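PDB 1D2Z: Serine/threonine-protein kinase pelle from Drosophila melanogaster, which acts as a serine/threonine kinase in Toll signalling that sets embryonic dorsoventral polarity, and is recruited to the plasma membrane by Tube through its death domain. Local coordinates for residues V41-D46 against N63-I68; N9-R14 against K97-E102; R14-P19 against H75-L80. One frame throughout, in Å; residues are numbered along the deposited sequence.

Interaction 1: V41-D46 against N63-I68; sequences VKLYPD and NEFLNI
Phe-65 meets both Val-41 and Leu-43, and the two approaches differ. Val-41 arrives in the plane of the ring: its CG2 lies at the edge, 3.7 Å from Phe-65 CE1, with CZ of the same ring next nearest at 4.0 Å. Leu-43 comes at a slant, neither over a face nor at an edge, placing CD1 3.8 Å from Phe-65 CD1. Its other methyl, CD2, meets Ile-68 CG2 at 4.1 Å, so the forked leucine end touches residues three apart on the same helix.

The torsions account for these positions. Phe-65 CG stands opposite the backbone N (chi1 169°), which swings the ring toward 41-46 although the CB itself does not head there. Leu-43 CG is opposite the carbonyl carbon (chi1 -73°), and its CB already points at helix 61-73. All four residues are buried and no hydrogen bond joins the segments; the contact is apolar, with 184 Å² buried in total. Leu-83 touches both Val-41 and Phe-65, while Pro-143 of the Tube chain packs on Leu-43. With an alanine at Phe-65, the methyls of Val-41 CG2 and Leu-43 CD1 would probably lose their shared partner, opening a gap against helix 61-73.

At Lys-42 the backbone takes positive phi (60°), with two bonds back into the last turn of helix 34-40, a Schellman motif. This link between helices 34-40 and 45-56, packed on helix 61-73, belongs to the six-helix bundle of the death domain.

Interaction 2: N9-R14 against K97-E102; sequences NTMAIR and KDYVSE
Thr-10 and Met-11 reach Tyr-99 through similar first torsions used in different ways. In Thr-10, chi1 of 61° tucks OG1 between the backbone N and the carbonyl carbon and leaves CG2 opposite the carbonyl carbon, directed at 97-102. In Met-11, CG takes that same tucked place (chi1 62°), and a bend at chi3 (72°) turns CE back to the tyrosine.

The methyl of Thr-10 rests on backbone: CG2 is 3.4 Å from Tyr-99 O and 4.0 Å from Val-100 CA. Its hydroxyl is engaged on the other side, with OG1 hydrogen-bonded to Asp-8 OD1 and to Gln-78 N. Met-11 CE approaches Tyr-99 CD1 at 3.8 Å, while SD lies 5.3 Å from the centroid of the Tyr-99 ring. The sulfur direction is far from the ring normal, so this Met-aromatic contact is oblique and neither face nor edge is used.

Within the death domain this contact brings the loop leading to helix 18-31 against the loop that follows helix 90-95, so residues near the two ends of the chain meet. Val-77 of helix 77-86 touches both loops, at Met-11, Tyr-99 and Val-100.

No direct hydrogen bond crosses between the segments; one water does the bridging. It accepts from Met-11 N at 2.9 Å and donates to Tyr-99 O at 2.6 Å, thereby satisfying two backbone groups. The carbonyl of Tyr-99 is thus approached by both the threonine methyl and the water. At the start of 97-102, Lys-97 NZ and Asp-98 OD1 form a salt bridge of 2.9 Å, on the syn side of the carboxylate.

Interaction 3: R14-P19 against H75-L80; sequences RLLPLP and HTVQTL
Leu-16 packs on Val-77 and Leu-80 where, in the six-helix bundle of the death domain, the turn entering helix 18-31 lies against the first turn of helix 77-86. Three kinds of interaction can be separated.

The apolar part is small and buried. The segments bury 124 Å² between them, most of it on Leu-16, Val-77 and Leu-80. Leu-16 points its CB at helix 77-86, and both CG and CD2 of its side chain come within 3.9 Å of Val-77 CG2, so this single valine methyl sits against the branch point of the leucine. Its other methyl, CD1, is 4.3 Å from Leu-80 CD2, a looser touch one helical turn further along. Val-77 presents CG2 because CG1 is taken opposite the backbone N (chi1 180°), which leaves CG2 opposite the carbonyl carbon. Leu-16 has chi1 of -91°, some 30° from the staggered value, which may reflect a small torsional cost of fitting the side chain here. Leu-80 also touches Leu-66 and Trp-69 of helix 61-73, so the patch continues into the bundle.

The capping part belongs to the helix itself. Thr-76 is the N-cap, and its OG1 accepts from Thr-79 N at 3.2 Å, with an angle of 159° at the hydrogen, which satisfies an amide in the first turn. The same OG1 is hydrogen-bonded to Asp-8 OD2.

The remaining polar contacts involve the partner protein and a water. His-75 NE2 is hydrogen-bonded to Pro-143 O of the Tube chain. Across the segments, the polar link runs through a water rather than through side chains. Arg-14 N gives its hydrogen to that water at 3.0 Å, and the water in turn donates to His-75 O at 2.9 Å.

In the fold
Interactions 2 and 3 are close neighbours, with centres about 6 Å apart on the same side of the chain's centre, and they share Arg-14. Backbone pairs join them: Ile-13 N lies 2.8 Å from His-75 O and Met-11 O 2.9 Å from Val-77 N, both probable hydrogen bonds. Interaction 1 is more remote, its centre about 20 Å from that of interaction 2 and about 15 Å from that of interaction 3. Leu-66 connects it to both, through CD2 at 4.0 Å from Ile-13 CG2 and at 3.9 Å from Leu-80 CD1. The kinase active site belongs to another domain; here, all three have residues near Tube.

Interaction 1: V41-D46 against N63-I68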
loop_
_atom_site.group_PDB
_atom_site.type_symbol
_atom_site.label_atom_id
_atom_site.label_comp_id
_atom_site.label_asym_id
_atom_site.label_seq_id
_atom_site.Cartn_x
_atom_site.Cartn_y
_atom_site.Cartn_z
ATOM N N VAL A 41 2.138 -6.105 14.325
ATOM C CA VAL A 41 2.391 -6.181 12.883
ATOM C C VAL A 41 3.661 -5.412 12.518
ATOM O O VAL A 41 4.009 -5.277 11.348
ATOM C CB VAL A 41 1.194 -5.645 12.054
ATOM C CG1 VAL A 41 -0.070 -6.414 12.408
ATOM C CG2 VAL A 41 1.006 -4.161 12.291
ATOM N N LYS A 42 4.331 -4.886 13.538
ATOM C CA LYS A 42 5.576 -4.147 13.371
ATOM C C LYS A 42 5.488 -2.904 12.491
ATOM O O LYS A 42 6.308 -2.720 11.590
ATOM C CB LYS A 42 6.683 -5.080 12.855
ATOM C CG LYS A 42 6.964 -6.266 13.761
ATOM C CD LYS A 42 8.051 -7.165 13.184
ATOM C CE LYS A 42 8.264 -8.397 14.061
ATOM N NZ LYS A 42 9.290 -9.329 13.499
ATOM N N LEU A 43 4.491 -2.057 12.735
ATOM C CA LEU A 43 4.361 -0.815 11.977
ATOM C C LEU A 43 5.592 0.033 12.297
ATOM O O LEU A 43 6.154 -0.071 13.394
ATOM C CB LEU A 43 3.097 -0.039 12.379
ATOM C CG LEU A 43 1.728 -0.558 11.927
ATOM C CD1 LEU A 43 0.662 0.505 12.224
ATOM C CD2 LEU A 43 1.753 -0.851 10.439
ATOM N N TYR A 44 5.998 0.866 11.346
ATOM C CA TYR A 44 7.163 1.724 11.519
ATOM C C TYR A 44 6.852 2.946 12.384
ATOM O O TYR A 44 5.682 3.314 12.560
ATOM C CB TYR A 44 7.732 2.129 10.155
ATOM C CG TYR A 44 8.442 0.993 9.447
ATOM C CD1 TYR A 44 7.740 0.119 8.614
ATOM C CD2 TYR A 44 9.812 0.775 9.628
ATOM C CE1 TYR A 44 8.377 -0.943 7.982
ATOM C CE2 TYR A 44 10.463 -0.293 8.996
ATOM C CZ TYR A 44 9.739 -1.144 8.177
ATOM O OH TYR A 44 10.364 -2.206 7.559
ATOM N N PRO A 45 7.898 3.597 12.933
ATOM C CA PRO A 45 7.728 4.773 13.789
ATOM C C PRO A 45 6.807 5.860 13.237
ATOM O O PRO A 45 5.979 6.395 13.967
ATOM C CB PRO A 45 9.164 5.275 13.965
ATOM C CG PRO A 45 9.957 4.026 13.934
ATOM C CD PRO A 45 9.333 3.286 12.766
ATOM N N ASP A 46 6.940 6.178 11.954
ATOM C CA ASP A 46 6.107 7.209 11.354
ATOM C C ASP A 46 4.632 6.789 11.323
ATOM O O ASP A 46 3.743 7.630 11.474
ATOM C CB ASP A 46 6.590 7.534 9.943
ATOM C CG ASP A 46 6.405 8.993 9.593
ATOM O OD1 ASP A 46 5.319 9.354 9.086
ATOM O OD2 ASP A 46 7.345 9.782 9.842
ATOM N N ASN A 63 -9.201 2.902 13.882
ATOM C CA ASN A 63 -9.584 3.153 12.490
ATOM C C ASN A 63 -8.345 3.571 11.695
ATOM O O ASN A 63 -8.171 3.179 10.539
ATOM C CB ASN A 63 -10.646 4.249 12.393
ATOM C CG ASN A 63 -11.046 4.536 10.959
ATOM O OD1 ASN A 63 -11.499 3.642 10.239
ATOM N ND2 ASN A 63 -10.856 5.780 10.527
ATOM N N GLU A 64 -7.491 4.375 12.326
ATOM C CA GLU A 64 -6.264 4.835 11.686
ATOM C C GLU A 64 -5.344 3.638 11.460
ATOM O O GLU A 64 -4.670 3.551 10.437
ATOM C CB GLU A 64 -5.577 5.906 12.537
ATOM C CG GLU A 64 -4.435 6.622 11.807
ATOM C CD GLU A 64 -4.883 7.275 10.502
ATOM O OE1 GLU A 64 -6.035 7.751 10.420
ATOM O OE2 GLU A 64 -4.083 7.298 9.550
ATOM N N PHE A 65 -5.308 2.723 12.427
ATOM C CA PHE A 65 -4.495 1.517 12.283
ATOM C C PHE A 65 -5.003 0.743 11.056
ATOM O O PHE A 65 -4.203 0.274 10.238
ATOM C CB PHE A 65 -4.571 0.634 13.538
ATOM C CG PHE A 65 -3.981 -0.738 13.348
ATOM C CD1 PHE A 65 -2.606 -0.935 13.405
ATOM C CD2 PHE A 65 -4.802 -1.828 13.058
ATOM C CE1 PHE A 65 -2.052 -2.198 13.167
ATOM C CE2 PHE A 65 -4.262 -3.089 12.821
ATOM C CZ PHE A 65 -2.878 -3.276 12.873
ATOM N N LEU A 66 -6.325 0.605 10.927
ATOM C CA LEU A 66 -6.884 -0.104 9.774
ATOM C C LEU A 66 -6.564 0.635 8.475
ATOM O O LEU A 66 -6.320 0.007 7.453
ATOM C CB LEU A 66 -8.398 -0.283 9.901
ATOM C CG LEU A 66 -8.918 -1.215 11.001
ATOM C CD1 LEU A 66 -10.446 -1.287 10.928
ATOM C CD2 LEU A 66 -8.315 -2.601 10.839
ATOM N N ASN A 67 -6.590 1.968 8.523
ATOM C CA ASN A 67 -6.284 2.787 7.347
ATOM C C ASN A 67 -4.860 2.506 6.862
ATOM O O ASN A 67 -4.621 2.361 5.664
ATOM C CB ASN A 67 -6.428 4.284 7.667
ATOM C CG ASN A 67 -7.886 4.760 7.666
ATOM O OD1 ASN A 67 -8.767 4.111 7.110
ATOM N ND2 ASN A 67 -8.130 5.906 8.288
ATOM N N ILE A 68 -3.925 2.406 7.803
ATOM C CA ILE A 68 -2.525 2.145 7.472
ATOM C C ILE A 68 -2.262 0.689 7.084
ATOM O O ILE A 68 -1.825 0.401 5.967
ATOM C CB ILE A 68 -1.584 2.549 8.651
ATOM C CG1 ILE A 68 -1.674 4.059 8.892
ATOM C CG2 ILE A 68 -0.137 2.152 8.350
ATOM C CD1 ILE A 68 -1.055 4.533 10.197
#

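Interaction 2: N9-R14 against K97-E102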
loop_
_atom_site.group_PDB
_atom_site.type_symbol
_atom_site.label_atom_id
_atom_site.label_comp_id
_atom_site.label_asym_id
_atom_site.label_seq_id
_atom_site.Cartn_x
_atom_site.Cartn_y
_atom_site.Cartn_z
ATOM N N ASN A 9 -10.624 -16.076 0.708
ATOM C CA ASN A 9 -11.510 -15.417 -0.243
ATOM C C ASN A 9 -12.253 -14.256 0.412
ATOM O O ASN A 9 -13.306 -13.835 -0.069
ATOM C CB ASN A 9 -12.517 -16.413 -0.827
ATOM C CG ASN A 9 -11.893 -17.345 -1.849
ATOM O OD1 ASN A 9 -10.704 -17.243 -2.166
ATOM N ND2 ASN A 9 -12.699 -18.261 -2.379
ATOM N N THR A 10 -11.706 -13.741 1.510
ATOM C CA THR A 10 -12.342 -12.630 2.210
ATOM C C THR A 10 -12.019 -11.308 1.535
ATOM O O THR A 10 -11.025 -11.194 0.816
ATOM C CB THR A 10 -11.918 -12.560 3.690
ATOM O OG1 THR A 10 -10.502 -12.361 3.785
ATOM C CG2 THR A 10 -12.305 -13.840 4.413
ATOM N N MET A 11 -12.864 -10.309 1.769
ATOM C CA MET A 11 -12.660 -8.996 1.177
ATOM C C MET A 11 -11.500 -8.256 1.830
ATOM O O MET A 11 -11.027 -8.628 2.907
ATOM C CB MET A 11 -13.927 -8.148 1.292
ATOM C CG MET A 11 -14.366 -7.858 2.720
ATOM S SD MET A 11 -15.729 -6.669 2.781
ATOM C CE MET A 11 -17.101 -7.678 2.175
ATOM N N ALA A 12 -11.043 -7.209 1.158
ATOM C CA ALA A 12 -9.961 -6.388 1.674
ATOM C C ALA A 12 -10.526 -5.580 2.838
ATOM O O ALA A 12 -11.692 -5.174 2.808
ATOM C CB ALA A 12 -9.455 -5.452 0.585
ATOM N N ILE A 13 -9.704 -5.373 3.866
ATOM C CA ILE A 13 -10.089 -4.599 5.045
ATOM C C ILE A 13 -10.656 -3.234 4.647
ATOM O O ILE A 13 -11.619 -2.750 5.252
ATOM C CB ILE A 13 -8.861 -4.390 5.981
ATOM C CG1 ILE A 13 -8.473 -5.724 6.631
ATOM C CG2 ILE A 13 -9.139 -3.289 7.007
ATOM C CD1 ILE A 13 -7.139 -5.710 7.355
ATOM N N ARG A 14 -10.064 -2.629 3.620
ATOM C CA ARG A 14 -10.494 -1.322 3.132
ATOM C C ARG A 14 -11.929 -1.324 2.600
ATOM O O ARG A 14 -12.557 -0.268 2.502
ATOM C CB ARG A 14 -9.532 -0.825 2.050
ATOM C CG ARG A 14 -9.298 -1.833 0.943
ATOM C CD ARG A 14 -8.159 -1.425 0.019
ATOM N NE ARG A 14 -7.862 -2.478 -0.950
ATOM C CZ ARG A 14 -8.629 -2.776 -1.995
ATOM N NH1 ARG A 14 -9.747 -2.099 -2.224
ATOM N NH2 ARG A 14 -8.291 -3.778 -2.796
ATOM N N LYS A 97 -17.029 -11.889 12.340
ATOM C CA LYS A 97 -17.256 -13.288 11.972
ATOM C C LYS A 97 -18.052 -13.464 10.686
ATOM O O LYS A 97 -17.831 -14.415 9.945
ATOM C CB LYS A 97 -17.954 -14.050 13.107
ATOM C CG LYS A 97 -19.417 -13.680 13.311
ATOM C CD LYS A 97 -20.004 -14.361 14.547
ATOM C CE LYS A 97 -21.399 -13.832 14.868
ATOM N NZ LYS A 97 -22.372 -14.090 13.754
ATOM N N ASP A 98 -18.942 -12.517 10.410
ATOM C CA ASP A 98 -19.796 -12.581 9.228
ATOM C C ASP A 98 -19.097 -12.290 7.898
ATOM O O ASP A 98 -19.670 -12.518 6.830
ATOM C CB ASP A 98 -21.007 -11.658 9.418
ATOM C CG ASP A 98 -21.752 -11.934 10.722
ATOM O OD1 ASP A 98 -21.908 -13.121 11.083
ATOM O OD2 ASP A 98 -22.179 -10.966 11.389
ATOM N N TYR A 99 -17.853 -11.815 7.967
ATOM C CA TYR A 99 -17.072 -11.493 6.770
ATOM C C TYR A 99 -15.895 -12.445 6.608
ATOM O O TYR A 99 -14.967 -12.196 5.837
ATOM C CB TYR A 99 -16.585 -10.052 6.845
ATOM C CG TYR A 99 -17.719 -9.061 6.860
ATOM C CD1 TYR A 99 -18.272 -8.593 5.669
ATOM C CD2 TYR A 99 -18.269 -8.622 8.063
ATOM C CE1 TYR A 99 -19.351 -7.715 5.672
ATOM C CE2 TYR A 99 -19.347 -7.746 8.080
ATOM C CZ TYR A 99 -19.885 -7.296 6.880
ATOM O OH TYR A 99 -20.956 -6.440 6.887
ATOM N N VAL A 100 -15.957 -13.539 7.354
ATOM C CA VAL A 100 -14.935 -14.575 7.350
ATOM C C VAL A 100 -15.675 -15.908 7.218
ATOM O O VAL A 100 -16.870 -15.987 7.515
ATOM C CB VAL A 100 -14.135 -14.535 8.680
ATOM C CG1 VAL A 100 -13.267 -15.746 8.823
ATOM C CG2 VAL A 100 -13.278 -13.272 8.743
ATOM N N SER A 101 -14.977 -16.937 6.740
ATOM C CA SER A 101 -15.570 -18.264 6.570
ATOM C C SER A 101 -16.051 -18.848 7.893
ATOM O O SER A 101 -15.375 -18.731 8.918
ATOM C CB SER A 101 -14.566 -19.221 5.924
ATOM O OG SER A 101 -15.074 -20.542 5.903
ATOM N N GLU A 102 -17.216 -19.488 7.850
ATOM C CA GLU A 102 -17.825 -20.108 9.027
ATOM C C GLU A 102 -16.919 -21.147 9.679
ATOM O O GLU A 102 -16.992 -21.367 10.885
ATOM C CB GLU A 102 -19.158 -20.765 8.656
ATOM C CG GLU A 102 -20.209 -19.805 8.128
ATOM C CD GLU A 102 -21.528 -20.492 7.786
ATOM O OE1 GLU A 102 -21.556 -21.740 7.675
ATOM O OE2 GLU A 102 -22.539 -19.774 7.621
HETATM O O HOH W 1 -15.082 -11.160 3.493
#

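Interaction 3: R14-P19 against H75-L80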
loop_
_atom_site.group_PDB
_atom_site.type_symbol
_atom_site.label_atom_id
_atom_site.label_comp_id
_atom_site.label_asym_id
_atom_site.label_seq_id
_atom_site.Cartn_x
_atom_site.Cartn_y
_atom_site.Cartn_z
ATOM N N ARG A 14 -10.064 -2.629 3.620
ATOM C CA ARG A 14 -10.494 -1.322 3.132
ATOM C C ARG A 14 -11.929 -1.324 2.600
ATOM O O ARG A 14 -12.557 -0.268 2.502
ATOM C CB ARG A 14 -9.532 -0.825 2.050
ATOM C CG ARG A 14 -9.298 -1.833 0.943
ATOM C CD ARG A 14 -8.159 -1.425 0.019
ATOM N NE ARG A 14 -7.862 -2.478 -0.950
ATOM C CZ ARG A 14 -8.629 -2.776 -1.995
ATOM N NH1 ARG A 14 -9.747 -2.099 -2.224
ATOM N NH2 ARG A 14 -8.291 -3.778 -2.796
ATOM N N LEU A 15 -12.445 -2.509 2.277
ATOM C CA LEU A 15 -13.809 -2.645 1.757
ATOM C C LEU A 15 -14.865 -2.943 2.828
ATOM O O LEU A 15 -16.057 -2.982 2.532
ATOM C CB LEU A 15 -13.853 -3.703 0.647
ATOM C CG LEU A 15 -13.006 -3.421 -0.603
ATOM C CD1 LEU A 15 -13.047 -4.613 -1.549
ATOM C CD2 LEU A 15 -13.500 -2.162 -1.305
ATOM N N LEU A 16 -14.432 -3.147 4.071
ATOM C CA LEU A 16 -15.360 -3.421 5.166
ATOM C C LEU A 16 -16.439 -2.347 5.259
ATOM O O LEU A 16 -16.135 -1.153 5.274
ATOM C CB LEU A 16 -14.620 -3.487 6.506
ATOM C CG LEU A 16 -14.091 -4.828 7.010
ATOM C CD1 LEU A 16 -13.211 -4.601 8.238
ATOM C CD2 LEU A 16 -15.254 -5.753 7.348
ATOM N N PRO A 17 -17.718 -2.758 5.280
ATOM C CA PRO A 17 -18.838 -1.809 5.373
ATOM C C PRO A 17 -18.678 -0.893 6.584
ATOM O O PRO A 17 -18.233 -1.334 7.645
ATOM C CB PRO A 17 -20.048 -2.731 5.514
ATOM C CG PRO A 17 -19.659 -3.906 4.653
ATOM C CD PRO A 17 -18.203 -4.131 5.041
ATOM N N LEU A 18 -19.045 0.377 6.431
ATOM C CA LEU A 18 -18.910 1.335 7.528
ATOM C C LEU A 18 -19.538 0.928 8.864
ATOM O O LEU A 18 -18.940 1.154 9.916
ATOM C CB LEU A 18 -19.363 2.732 7.099
ATOM C CG LEU A 18 -18.526 3.311 5.950
ATOM C CD1 LEU A 18 -18.947 4.750 5.676
ATOM C CD2 LEU A 18 -17.031 3.251 6.295
ATOM N N PRO A 19 -20.752 0.338 8.848
ATOM C CA PRO A 19 -21.403 -0.084 10.097
ATOM C C PRO A 19 -20.555 -1.052 10.930
ATOM O O PRO A 19 -20.291 -0.793 12.101
ATOM C CB PRO A 19 -22.680 -0.757 9.596
ATOM C CG PRO A 19 -23.019 0.068 8.401
ATOM C CD PRO A 19 -21.686 0.195 7.712
ATOM N N HIS A 75 -4.399 -5.761 3.192
ATOM C CA HIS A 75 -4.724 -6.963 3.956
ATOM C C HIS A 75 -6.220 -7.261 3.947
ATOM O O HIS A 75 -7.043 -6.353 3.798
ATOM C CB HIS A 75 -4.194 -6.865 5.388
ATOM C CG HIS A 75 -2.713 -7.052 5.491
ATOM N ND1 HIS A 75 -2.068 -8.150 4.967
ATOM C CD2 HIS A 75 -1.750 -6.280 6.047
ATOM C CE1 HIS A 75 -0.770 -8.048 5.200
ATOM N NE2 HIS A 75 -0.551 -6.922 5.855
ATOM N N THR A 76 -6.544 -8.544 4.062
ATOM C CA THR A 76 -7.922 -9.038 4.052
ATOM C C THR A 76 -8.525 -9.156 5.448
ATOM O O THR A 76 -7.810 -9.132 6.459
ATOM C CB THR A 76 -8.003 -10.439 3.413
ATOM O OG1 THR A 76 -7.336 -11.383 4.260
ATOM C CG2 THR A 76 -7.362 -10.451 2.023
ATOM N N VAL A 77 -9.848 -9.315 5.493
ATOM C CA VAL A 77 -10.546 -9.450 6.761
ATOM C C VAL A 77 -10.076 -10.724 7.462
ATOM O O VAL A 77 -9.975 -10.759 8.685
ATOM C CB VAL A 77 -12.088 -9.478 6.569
ATOM C CG1 VAL A 77 -12.779 -9.630 7.903
ATOM C CG2 VAL A 77 -12.556 -8.194 5.913
ATOM N N GLN A 78 -9.760 -11.761 6.690
ATOM C CA GLN A 78 -9.286 -13.004 7.296
ATOM C C GLN A 78 -7.962 -12.768 8.028
ATOM O O GLN A 78 -7.766 -13.253 9.144
ATOM C CB GLN A 78 -9.126 -14.111 6.250
ATOM C CG GLN A 78 -8.723 -15.447 6.862
ATOM C CD GLN A 78 -8.588 -16.556 5.841
ATOM O OE1 GLN A 78 -7.519 -17.140 5.686
ATOM N NE2 GLN A 78 -9.680 -16.865 5.152
ATOM N N THR A 79 -7.070 -11.994 7.416
ATOM C CA THR A 79 -5.782 -11.696 8.036
ATOM C C THR A 79 -5.999 -10.875 9.308
ATOM O O THR A 79 -5.315 -11.080 10.307
ATOM C CB THR A 79 -4.833 -10.986 7.041
ATOM O OG1 THR A 79 -4.621 -11.851 5.918
ATOM C CG2 THR A 79 -3.478 -10.688 7.685
ATOM N N LEU A 80 -7.005 -10.000 9.282
ATOM C CA LEU A 80 -7.357 -9.183 10.442
ATOM C C LEU A 80 -7.881 -10.115 11.548
ATOM O O LEU A 80 -7.557 -9.947 12.727
ATOM C CB LEU A 80 -8.432 -8.158 10.060
ATOM C CG LEU A 80 -8.927 -7.235 11.176
ATOM C CD1 LEU A 80 -7.775 -6.355 11.699
ATOM C CD2 LEU A 80 -10.060 -6.373 10.645
HETATM O O HOH W 2 -7.426 -3.706 2.780
#